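PDB 4Y2W: alanine racemase 1 from Caldanaerobacter subterraneus subsp. tengcongensis MB4, which belongs to the alanine racemase family, pairing an N-terminal TIM-barrel domain with a C-terminal domain rich in beta strands in a two-chain assembly. Local coordinates for residues 15-23 with 50-60; 252-262 with 274-285. The protein carries 1 engineered substitution. All coordinates share one frame; numbering follows the deposited sequence.

Interaction 1 of 2, residues 15-23 with 50-60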
loop_
_atom_site.group_PDB
_atom_site.type_symbol
_atom_site.label_atom_id
_atom_site.label_comp_id
_atom_site.label_asym_id
_atom_site.label_seq_id
_atom_site.Cartn_x
_atom_site.Cartn_y
_atom_site.Cartn_z
ATOM N N LEU A 15 17.168 0.767 -12.760
ATOM C CA LEU A 15 16.592 0.871 -14.100
ATOM C C LEU A 15 17.353 0.058 -15.141
ATOM O O LEU A 15 16.740 -0.539 -16.023
ATOM C CB LEU A 15 16.524 2.337 -14.533
ATOM C CG LEU A 15 15.568 3.201 -13.707
ATOM C CD1 LEU A 15 15.895 4.673 -13.895
ATOM C CD2 LEU A 15 14.115 2.908 -14.062
ATOM N N ASP A 16 18.681 0.039 -15.037
ATOM C CA ASP A 16 19.519 -0.747 -15.957
ATOM C C ASP A 16 19.312 -2.266 -15.812
ATOM O O ASP A 16 19.604 -3.024 -16.736
ATOM C CB ASP A 16 21.004 -0.382 -15.809
ATOM C CG ASP A 16 21.523 -0.569 -14.394
ATOM O OD1 ASP A 16 21.235 0.288 -13.529
ATOM O OD2 ASP A 16 22.238 -1.561 -14.151
ATOM N N ALA A 17 18.815 -2.702 -14.656
ATOM C CA ALA A 17 18.457 -4.103 -14.436
ATOM C C ALA A 17 17.108 -4.454 -15.066
ATOM O O ALA A 17 16.897 -5.585 -15.505
ATOM C CB ALA A 17 18.440 -4.414 -12.946
ATOM N N ILE A 18 16.195 -3.489 -15.095
ATOM C CA ILE A 18 14.890 -3.674 -15.735
ATOM C C ILE A 18 15.052 -3.729 -17.258
ATOM O O ILE A 18 14.458 -4.579 -17.920
ATOM C CB ILE A 18 13.905 -2.550 -15.346
ATOM C CG1 ILE A 18 13.617 -2.593 -13.843
ATOM C CG2 ILE A 18 12.600 -2.672 -16.127
ATOM C CD1 ILE A 18 13.020 -1.311 -13.295
ATOM N N THR A 19 15.860 -2.823 -17.805
ATOM C CA THR A 19 16.147 -2.816 -19.241
ATOM C C THR A 19 16.870 -4.098 -19.651
ATOM O O THR A 19 16.629 -4.627 -20.734
ATOM C CB THR A 19 16.995 -1.596 -19.671
ATOM O OG1 THR A 19 18.207 -1.553 -18.912
ATOM C CG2 THR A 19 16.224 -0.301 -19.472
ATOM N N HIS A 20 17.753 -4.590 -18.784
ATOM C CA HIS A 20 18.433 -5.861 -19.021
ATOM C C HIS A 20 17.446 -7.024 -19.089
ATOM O O HIS A 20 17.491 -7.817 -20.025
ATOM C CB HIS A 20 19.464 -6.147 -17.933
ATOM C CG HIS A 20 20.018 -7.536 -17.987
ATOM N ND1 HIS A 20 21.214 -7.837 -18.599
ATOM C CD2 HIS A 20 19.526 -8.709 -17.524
ATOM C CE1 HIS A 20 21.444 -9.133 -18.498
ATOM N NE2 HIS A 20 20.433 -9.685 -17.850
ATOM N N ASN A 21 16.576 -7.130 -18.086
ATOM C CA ASN A 21 15.554 -8.181 -18.054
ATOM C C ASN A 21 14.618 -8.091 -19.253
ATOM O O ASN A 21 14.151 -9.109 -19.760
ATOM C CB ASN A 21 14.730 -8.110 -16.764
ATOM C CG ASN A 21 15.540 -8.443 -15.525
ATOM O OD1 ASN A 21 16.638 -8.993 -15.612
ATOM N ND2 ASN A 21 14.996 -8.112 -14.360
ATOM N N PHE A 22 14.347 -6.865 -19.694
ATOM C CA PHE A 22 13.590 -6.626 -20.922
ATOM C C PHE A 22 14.321 -7.220 -22.128
ATOM O O PHE A 22 13.715 -7.928 -22.934
ATOM C CB PHE A 22 13.349 -5.122 -21.110
ATOM C CG PHE A 22 12.852 -4.743 -22.475
ATOM C CD1 PHE A 22 11.529 -4.964 -22.835
ATOM C CD2 PHE A 22 13.705 -4.150 -23.398
ATOM C CE1 PHE A 22 11.067 -4.607 -24.091
ATOM C CE2 PHE A 22 13.250 -3.795 -24.655
ATOM C CZ PHE A 22 11.928 -4.022 -25.003
ATOM N N ARG A 23 15.620 -6.944 -22.235
ATOM C CA ARG A 23 16.447 -7.504 -23.313
ATOM C C ARG A 23 16.542 -9.041 -23.278
ATOM O O ARG A 23 16.733 -9.669 -24.317
ATOM C CB ARG A 23 17.849 -6.880 -23.312
ATOM C CG ARG A 23 17.877 -5.443 -23.816
ATOM C CD ARG A 23 19.291 -4.972 -24.142
ATOM N NE ARG A 23 20.188 -5.035 -22.985
ATOM C CZ ARG A 23 20.208 -4.155 -21.985
ATOM N NH1 ARG A 23 19.374 -3.119 -21.964
ATOM N NH2 ARG A 23 21.069 -4.315 -20.988
ATOM N N TYR A 50 9.213 6.566 -14.187
ATOM C CA TYR A 50 10.613 6.295 -14.515
ATOM C C TYR A 50 10.786 4.988 -15.296
ATOM O O TYR A 50 11.551 4.939 -16.259
ATOM C CB TYR A 50 11.483 6.301 -13.250
ATOM C CG TYR A 50 12.041 7.670 -12.906
ATOM C CD1 TYR A 50 11.322 8.563 -12.116
ATOM C CD2 TYR A 50 13.288 8.076 -13.385
ATOM C CE1 TYR A 50 11.827 9.815 -11.808
ATOM C CE2 TYR A 50 13.803 9.324 -13.081
ATOM C CZ TYR A 50 13.068 10.191 -12.291
ATOM O OH TYR A 50 13.577 11.432 -11.984
ATOM N N VAL A 51 10.070 3.945 -14.889
ATOM C CA VAL A 51 10.150 2.645 -15.563
ATOM C C VAL A 51 9.678 2.753 -17.015
ATOM O O VAL A 51 10.309 2.209 -17.918
ATOM C CB VAL A 51 9.335 1.570 -14.813
ATOM C CG1 VAL A 51 9.183 0.303 -15.646
ATOM C CG2 VAL A 51 9.994 1.244 -13.482
ATOM N N ALA A 52 8.574 3.462 -17.232
ATOM C CA ALA A 52 8.052 3.673 -18.580
ATOM C C ALA A 52 9.015 4.518 -19.407
ATOM O O ALA A 52 9.268 4.219 -20.571
ATOM C CB ALA A 52 6.684 4.334 -18.526
ATOM N N LYS A 53 9.547 5.571 -18.793
ATOM C CA LYS A 53 10.509 6.451 -19.452
ATOM C C LYS A 53 11.684 5.642 -19.995
ATOM O O LYS A 53 12.053 5.788 -21.160
ATOM C CB LYS A 53 11.015 7.530 -18.479
ATOM C CG LYS A 53 11.877 8.620 -19.117
ATOM C CD LYS A 53 12.953 9.131 -18.158
ATOM C CE LYS A 53 13.910 10.123 -18.814
ATOM N NZ LYS A 53 13.479 11.540 -18.637
ATOM N N PHE A 54 12.249 4.778 -19.158
ATOM C CA PHE A 54 13.454 4.034 -19.527
ATOM C C PHE A 54 13.196 2.832 -20.443
ATOM O O PHE A 54 14.074 2.455 -21.223
ATOM C CB PHE A 54 14.250 3.633 -18.279
ATOM C CG PHE A 54 15.231 4.683 -17.842
ATOM C CD1 PHE A 54 14.789 5.860 -17.253
ATOM C CD2 PHE A 54 16.591 4.520 -18.064
ATOM C CE1 PHE A 54 15.691 6.842 -16.872
ATOM C CE2 PHE A 54 17.497 5.498 -17.686
ATOM C CZ PHE A 54 17.047 6.662 -17.091
ATOM N N LEU A 55 12.007 2.238 -20.361
ATOM C CA LEU A 55 11.620 1.185 -21.305
ATOM C C LEU A 55 11.265 1.773 -22.678
ATOM O O LEU A 55 11.469 1.123 -23.709
ATOM C CB LEU A 55 10.460 0.351 -20.754
ATOM C CG LEU A 55 10.790 -0.558 -19.565
ATOM C CD1 LEU A 55 9.523 -1.209 -19.030
ATOM C CD2 LEU A 55 11.815 -1.619 -19.935
ATOM N N GLU A 56 10.747 3.001 -22.692
ATOM C CA GLU A 56 10.500 3.720 -23.943
ATOM C C GLU A 56 11.807 4.019 -24.688
ATOM O O GLU A 56 11.849 3.920 -25.915
ATOM C CB GLU A 56 9.727 5.017 -23.683
ATOM C CG GLU A 56 9.364 5.791 -24.942
ATOM C CD GLU A 56 8.500 7.007 -24.658
ATOM O OE1 GLU A 56 8.845 7.782 -23.741
ATOM O OE2 GLU A 56 7.482 7.197 -25.356
ATOM N N LYS A 57 12.861 4.387 -23.955
ATOM C CA LYS A 57 14.194 4.567 -24.548
ATOM C C LYS A 57 14.702 3.248 -25.135
ATOM O O LYS A 57 15.337 3.231 -26.191
ATOM C CB LYS A 57 15.212 5.060 -23.511
ATOM C CG LYS A 57 14.995 6.467 -22.964
ATOM C CD LYS A 57 16.010 6.765 -21.861
ATOM C CE LYS A 57 15.651 7.984 -21.019
ATOM N NZ LYS A 57 16.160 9.268 -21.578
ATOM N N GLU A 58 14.411 2.149 -24.442
ATOM C CA GLU A 58 14.885 0.822 -24.839
ATOM C C GLU A 58 14.161 0.269 -26.074
ATOM O O GLU A 58 14.596 -0.726 -26.649
ATOM C CB GLU A 58 14.749 -0.157 -23.665
ATOM C CG GLU A 58 15.771 -1.284 -23.667
ATOM C CD GLU A 58 17.196 -0.800 -23.446
ATOM O OE1 GLU A 58 18.128 -1.439 -23.984
ATOM O OE2 GLU A 58 17.391 0.212 -22.737
ATOM N N GLY A 59 13.053 0.900 -26.461
ATOM C CA GLY A 59 12.368 0.584 -27.715
ATOM C C GLY A 59 11.228 -0.408 -27.577
ATOM O O GLY A 59 10.982 -1.201 -28.483
ATOM N N VAL A 60 10.520 -0.357 -26.452
ATOM C CA VAL A 60 9.383 -1.246 -26.212
ATOM C C VAL A 60 8.228 -0.916 -27.165
ATOM O O VAL A 60 8.042 0.241 -27.543
ATOM C CB VAL A 60 8.918 -1.167 -24.739
ATOM C CG1 VAL A 60 8.218 0.158 -24.443
ATOM C CG2 VAL A 60 8.025 -2.348 -24.391
#
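Arg23 and Glu58 form a salt bridge at the edge of this helix pair, NH1 of Arg23 lying 2.9 Å from OE1 of Glu58. The bond is bent, with an N-H...O angle of 137°, and the nitrogen meets the oxygen from above the carboxylate plane. A turn at chi3 (-59°) brings the arginine tip round to the acid, although its CB does not point at the neighbouring helix. The other carboxylate oxygen faces apolar atoms: OE2 of Glu58 sits 3.5 Å from CG2 of Thr19, whose hydroxyl is bonded back to Asp16 O in its own helix.

The aliphatic part of the same glutamate lies along Phe22, CG of Glu58 coming within 3.5 Å of CD2 of Phe22, with the ring and carboxylate planes steeply inclined. Farther round the ring, CE1 of Phe22 touches CG2 of Val60 at 3.8 Å. That valine follows Gly59, whose positive phi ends helix 48-58 in a Schellman motif. CD2 of Leu55 touches both CB of Phe22 and CG2 of Ile18, each at 4.0 Å. At the other end of the contact Leu15 places CD1 over the centre of the Phe54 ring, a CH-pi contact of 3.7 Å to the centroid, while Lys57 CE lies over the opposite face.

The axes of the segments 15-23 and 50-58 approach to 9.9 Å and cross at -48°. Phe22, Leu55 and Val60 also rest on strand 34-38, so this end packs on the barrel, while Leu15 and Phe54 at the other end touch strand 379-384 of the mixed sheet. The contact is thus chiefly apolar, and its one ion pair is confined to an edge where Arg23 is exposed to solvent.

Interaction 2 of 2, residues 252-262 with 274-285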
loop_
_atom_site.group_PDB
_atom_site.type_symbol
_atom_site.label_atom_id
_atom_site.label_comp_id
_atom_site.label_asym_id
_atom_site.label_seq_id
_atom_site.Cartn_x
_atom_site.Cartn_y
_atom_site.Cartn_z
ATOM N N THR A 252 16.342 0.088 4.638
ATOM C CA THR A 252 16.158 1.071 5.708
ATOM C C THR A 252 17.455 1.243 6.502
ATOM O O THR A 252 18.488 0.686 6.131
ATOM C CB THR A 252 15.007 0.681 6.651
ATOM O OG1 THR A 252 14.758 1.753 7.565
ATOM C CG2 THR A 252 15.330 -0.584 7.433
ATOM N N ARG A 253 17.403 2.015 7.586
ATOM C CA ARG A 253 18.610 2.347 8.344
ATOM C C ARG A 253 18.465 2.085 9.836
ATOM O O ARG A 253 17.359 2.091 10.381
ATOM C CB ARG A 253 18.977 3.817 8.136
ATOM C CG ARG A 253 19.243 4.204 6.691
ATOM C CD ARG A 253 20.598 3.716 6.214
ATOM N NE ARG A 253 20.665 3.672 4.753
ATOM C CZ ARG A 253 21.787 3.650 4.033
ATOM N NH1 ARG A 253 22.987 3.677 4.616
ATOM N NH2 ARG A 253 21.705 3.614 2.711
ATOM N N VAL A 254 19.601 1.869 10.495
ATOM C CA VAL A 254 19.617 1.726 11.941
ATOM C C VAL A 254 19.413 3.115 12.539
ATOM O O VAL A 254 20.144 4.059 12.224
ATOM C CB VAL A 254 20.922 1.085 12.460
ATOM C CG1 VAL A 254 20.891 0.971 13.978
ATOM C CG2 VAL A 254 21.125 -0.292 11.837
ATOM N N VAL A 255 18.395 3.221 13.382
ATOM C CA VAL A 255 17.947 4.489 13.941
ATOM C C VAL A 255 18.173 4.559 15.457
ATOM O O VAL A 255 18.216 5.647 16.028
ATOM C CB VAL A 255 16.458 4.719 13.543
ATOM C CG1 VAL A 255 15.581 5.185 14.702
ATOM C CG2 VAL A 255 16.370 5.668 12.356
ATOM N N HIS A 256 18.331 3.408 16.103
ATOM C CA HIS A 256 18.579 3.371 17.539
ATOM C C HIS A 256 19.208 2.049 17.945
ATOM O O HIS A 256 18.790 0.998 17.472
ATOM C CB HIS A 256 17.272 3.578 18.300
ATOM C CG HIS A 256 17.418 3.507 19.789
ATOM N ND1 HIS A 256 18.320 4.282 20.487
ATOM C CD2 HIS A 256 16.765 2.765 20.713
ATOM C CE1 HIS A 256 18.217 4.019 21.777
ATOM N NE2 HIS A 256 17.280 3.101 21.941
ATOM N N LEU A 257 20.211 2.117 18.819
ATOM C CA LEU A 257 20.849 0.929 19.393
ATOM C C LEU A 257 20.822 1.002 20.919
ATOM O O LEU A 257 21.269 1.992 21.500
ATOM C CB LEU A 257 22.300 0.829 18.923
ATOM C CG LEU A 257 22.530 0.672 17.418
ATOM C CD1 LEU A 257 23.950 1.071 17.048
ATOM C CD2 LEU A 257 22.237 -0.755 16.977
ATOM N N LYS A 258 20.295 -0.038 21.565
ATOM C CA LYS A 258 20.385 -0.157 23.020
ATOM C C LYS A 258 20.923 -1.516 23.454
ATOM O O LYS A 258 20.693 -2.533 22.797
ATOM C CB LYS A 258 19.040 0.118 23.705
ATOM C CG LYS A 258 17.833 -0.586 23.102
ATOM C CD LYS A 258 16.700 -0.735 24.116
ATOM C CE LYS A 258 15.333 -0.470 23.510
ATOM N NZ LYS A 258 15.130 -1.136 22.196
ATOM N N ASP A 259 21.660 -1.498 24.562
ATOM C CA ASP A 259 22.136 -2.702 25.226
ATOM C C ASP A 259 21.151 -3.046 26.328
ATOM O O ASP A 259 20.835 -2.194 27.158
ATOM C CB ASP A 259 23.509 -2.455 25.842
ATOM C CG ASP A 259 24.604 -2.326 24.804
ATOM O OD1 ASP A 259 25.148 -3.368 24.386
ATOM O OD2 ASP A 259 24.926 -1.188 24.407
ATOM N N VAL A 260 20.664 -4.285 26.341
ATOM C CA VAL A 260 19.706 -4.721 27.360
ATOM C C VAL A 260 20.129 -6.054 27.964
ATOM O O VAL A 260 20.838 -6.827 27.321
ATOM C CB VAL A 260 18.272 -4.851 26.792
ATOM C CG1 VAL A 260 17.799 -3.522 26.227
ATOM C CG2 VAL A 260 18.188 -5.947 25.735
ATOM N N PRO A 261 19.683 -6.335 29.201
ATOM C CA PRO A 261 19.982 -7.615 29.839
ATOM C C PRO A 261 19.067 -8.743 29.351
ATOM O O PRO A 261 18.255 -8.539 28.448
ATOM C CB PRO A 261 19.724 -7.321 31.320
ATOM C CG PRO A 261 18.614 -6.326 31.291
ATOM C CD PRO A 261 18.871 -5.469 30.078
ATOM N N ALA A 262 19.216 -9.926 29.942
ATOM C CA ALA A 262 18.296 -11.031 29.704
ATOM C C ALA A 262 16.991 -10.755 30.438
ATOM O O ALA A 262 16.956 -9.957 31.376
ATOM C CB ALA A 262 18.903 -12.339 30.178
ATOM N N THR A 274 14.264 -11.398 25.697
ATOM C CA THR A 274 15.649 -11.801 25.505
ATOM C C THR A 274 16.002 -12.962 26.431
ATOM O O THR A 274 15.564 -13.005 27.584
ATOM C CB THR A 274 16.619 -10.634 25.766
ATOM O OG1 THR A 274 16.293 -9.998 27.010
ATOM C CG2 THR A 274 16.536 -9.619 24.642
ATOM N N LYS A 275 16.782 -13.905 25.904
ATOM C CA LYS A 275 17.311 -15.029 26.680
ATOM C C LYS A 275 18.794 -14.815 27.009
ATOM O O LYS A 275 19.456 -15.717 27.524
ATOM C CB LYS A 275 17.125 -16.349 25.913
ATOM C CG LYS A 275 15.687 -16.848 25.844
ATOM C CD LYS A 275 14.932 -16.290 24.644
ATOM C CE LYS A 275 13.462 -16.694 24.667
ATOM N NZ LYS A 275 12.675 -16.078 23.558
ATOM N N ARG A 276 19.305 -13.618 26.722
ATOM C CA ARG A 276 20.717 -13.304 26.915
ATOM C C ARG A 276 20.948 -11.794 26.864
ATOM O O ARG A 276 20.044 -11.035 26.517
ATOM C CB ARG A 276 21.553 -13.977 25.821
ATOM C CG ARG A 276 21.066 -13.672 24.409
ATOM C CD ARG A 276 22.124 -13.945 23.351
ATOM N NE ARG A 276 21.639 -13.591 22.017
ATOM C CZ ARG A 276 22.369 -13.630 20.903
ATOM N NH1 ARG A 276 21.818 -13.281 19.746
ATOM N NH2 ARG A 276 23.643 -14.011 20.933
ATOM N N LYS A 277 22.159 -11.366 27.211
ATOM C CA LYS A 277 22.586 -9.999 26.946
ATOM C C LYS A 277 22.518 -9.756 25.445
ATOM O O LYS A 277 23.033 -10.559 24.662
ATOM C CB LYS A 277 24.016 -9.745 27.440
ATOM C CG LYS A 277 24.122 -8.707 28.546
ATOM C CD LYS A 277 25.404 -7.893 28.429
ATOM C CE LYS A 277 25.327 -6.612 29.247
ATOM N NZ LYS A 277 24.304 -5.652 28.736
ATOM N N SER A 278 21.885 -8.656 25.045
ATOM C CA SER A 278 21.613 -8.412 23.636
ATOM C C SER A 278 21.790 -6.953 23.258
ATOM O O SER A 278 21.676 -6.064 24.105
ATOM C CB SER A 278 20.184 -8.846 23.300
ATOM O OG SER A 278 19.929 -10.180 23.709
ATOM N N VAL A 279 22.078 -6.733 21.976
ATOM C CA VAL A 279 22.038 -5.411 21.361
ATOM C C VAL A 279 20.832 -5.360 20.425
ATOM O O VAL A 279 20.783 -6.080 19.429
ATOM C CB VAL A 279 23.320 -5.107 20.556
ATOM C CG1 VAL A 279 23.273 -3.697 19.980
ATOM C CG2 VAL A 279 24.554 -5.277 21.433
ATOM N N ILE A 280 19.863 -4.510 20.754
ATOM C CA ILE A 280 18.646 -4.357 19.955
ATOM C C ILE A 280 18.710 -3.079 19.133
ATOM O O ILE A 280 18.962 -1.997 19.667
ATOM C CB ILE A 280 17.390 -4.293 20.852
ATOM C CG1 ILE A 280 17.344 -5.500 21.795
ATOM C CG2 ILE A 280 16.123 -4.208 20.009
ATOM C CD1 ILE A 280 17.459 -6.841 21.099
ATOM N N ALA A 281 18.481 -3.202 17.833
ATOM C CA ALA A 281 18.365 -2.034 16.978
ATOM C C ALA A 281 16.900 -1.806 16.625
ATOM O O ALA A 281 16.125 -2.756 16.501
ATOM C CB ALA A 281 19.202 -2.200 15.722
ATOM N N THR A 282 16.527 -0.540 16.481
ATOM C CA THR A 282 15.201 -0.171 16.014
ATOM C C THR A 282 15.352 0.414 14.611
ATOM O O THR A 282 16.289 1.175 14.342
ATOM C CB THR A 282 14.548 0.864 16.947
ATOM O OG1 THR A 282 14.672 0.432 18.306
ATOM C CG2 THR A 282 13.083 1.043 16.610
ATOM N N ILE A 283 14.434 0.062 13.718
ATOM C CA ILE A 283 14.501 0.529 12.338
ATOM C C ILE A 283 13.170 1.155 11.935
ATOM O O ILE A 283 12.105 0.618 12.247
ATOM C CB ILE A 283 14.911 -0.597 11.360
ATOM C CG1 ILE A 283 14.088 -1.875 11.597
ATOM C CG2 ILE A 283 16.398 -0.902 11.500
ATOM C CD1 ILE A 283 14.526 -3.051 10.746
ATOM N N PRO A 284 13.220 2.297 11.234
ATOM C CA PRO A 284 12.006 3.055 10.959
ATOM C C PRO A 284 11.220 2.509 9.765
ATOM O O PRO A 284 10.913 3.248 8.830
ATOM C CB PRO A 284 12.547 4.459 10.685
ATOM C CG PRO A 284 13.860 4.206 10.026
ATOM C CD PRO A 284 14.405 2.938 10.633
ATOM N N VAL A 285 10.896 1.218 9.810
ATOM C CA VAL A 285 10.015 0.606 8.824
ATOM C C VAL A 285 8.997 -0.279 9.536
ATOM O O VAL A 285 9.348 -1.050 10.428
ATOM C CB VAL A 285 10.797 -0.202 7.758
ATOM C CG1 VAL A 285 11.469 -1.431 8.362
ATOM C CG2 VAL A 285 9.875 -0.594 6.606
#
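Lys258 leaves its backbone with CG between the backbone N and the carbonyl carbon (chi1 47°), and further bends at chi3 and chi4 fold the chain over Ile280, bringing NZ of Lys258 to 3.9 Å from CG2 of Ile280. The ammonium is hydrogen-bonded to Gly137 O of the second subunit. Thr274 uses the same first torsion (chi1 49°) to aim its hydroxyl at the facing segment 252-262: OG1 of Thr274 donates to a lone pair of Pro261 O, in the carbonyl plane, at 2.8 Å. On the face shared by Lys258 and Ile280, CG2 of Val260 meets CG1 of Ile280 at 4.1 Å, the two side chains crossing at about a right angle.

Strands 256-260 and 278-283 are antiparallel neighbours in the mixed sheet of the C-terminal domain. Reciprocal backbone bonds join Lys258 with Ile280 and Val260 with Ser278. The regular ladder gives way to a classic beta bulge, where Val255 and His256 both face Thr282: Val255 N donates to Thr282 O at 3.1 Å, and Thr282 N donates to His256 O at 2.9 Å. Beyond it, Pro284 centres an inverse gamma turn, its ring packed beside Val255, with CG of Pro284 3.7 Å from CG2 of Val255.

On the other face, Leu257 lays CD2 against CB of Ala281 at 3.6 Å, and Val279 stands alongside Asp259, both pointing the same way. The face bearing His256, Lys258 and Thr282 meets the second subunit. There OG1 of Thr282, near the plane of the His256 ring at its edge, is hydrogen-bonded to Arg138 O of the second subunit, and Tyr107 of that subunit meets the imidazole edge-to-face.

In the fold
The two contacts follow one another along the chain, interaction 1 closing before interaction 2 opens. Their centres are 40 Å apart, and their nearest atoms about 16 Å, so they do not touch. Interaction 1 pairs two helices beside the TIM barrel of the N-terminal domain and also borders the mixed sheet, whereas interaction 2 joins two strands of that sheet in the C-terminal domain. Strand 10-14 connects them: it leads directly into helix 15-28 and pairs antiparallel with strand 248-260, to which residues 252-262 belong. The start of the chain therefore ties the two domains together. Interaction 2 reaches the second subunit, while interaction 1 lies wholly within one chain.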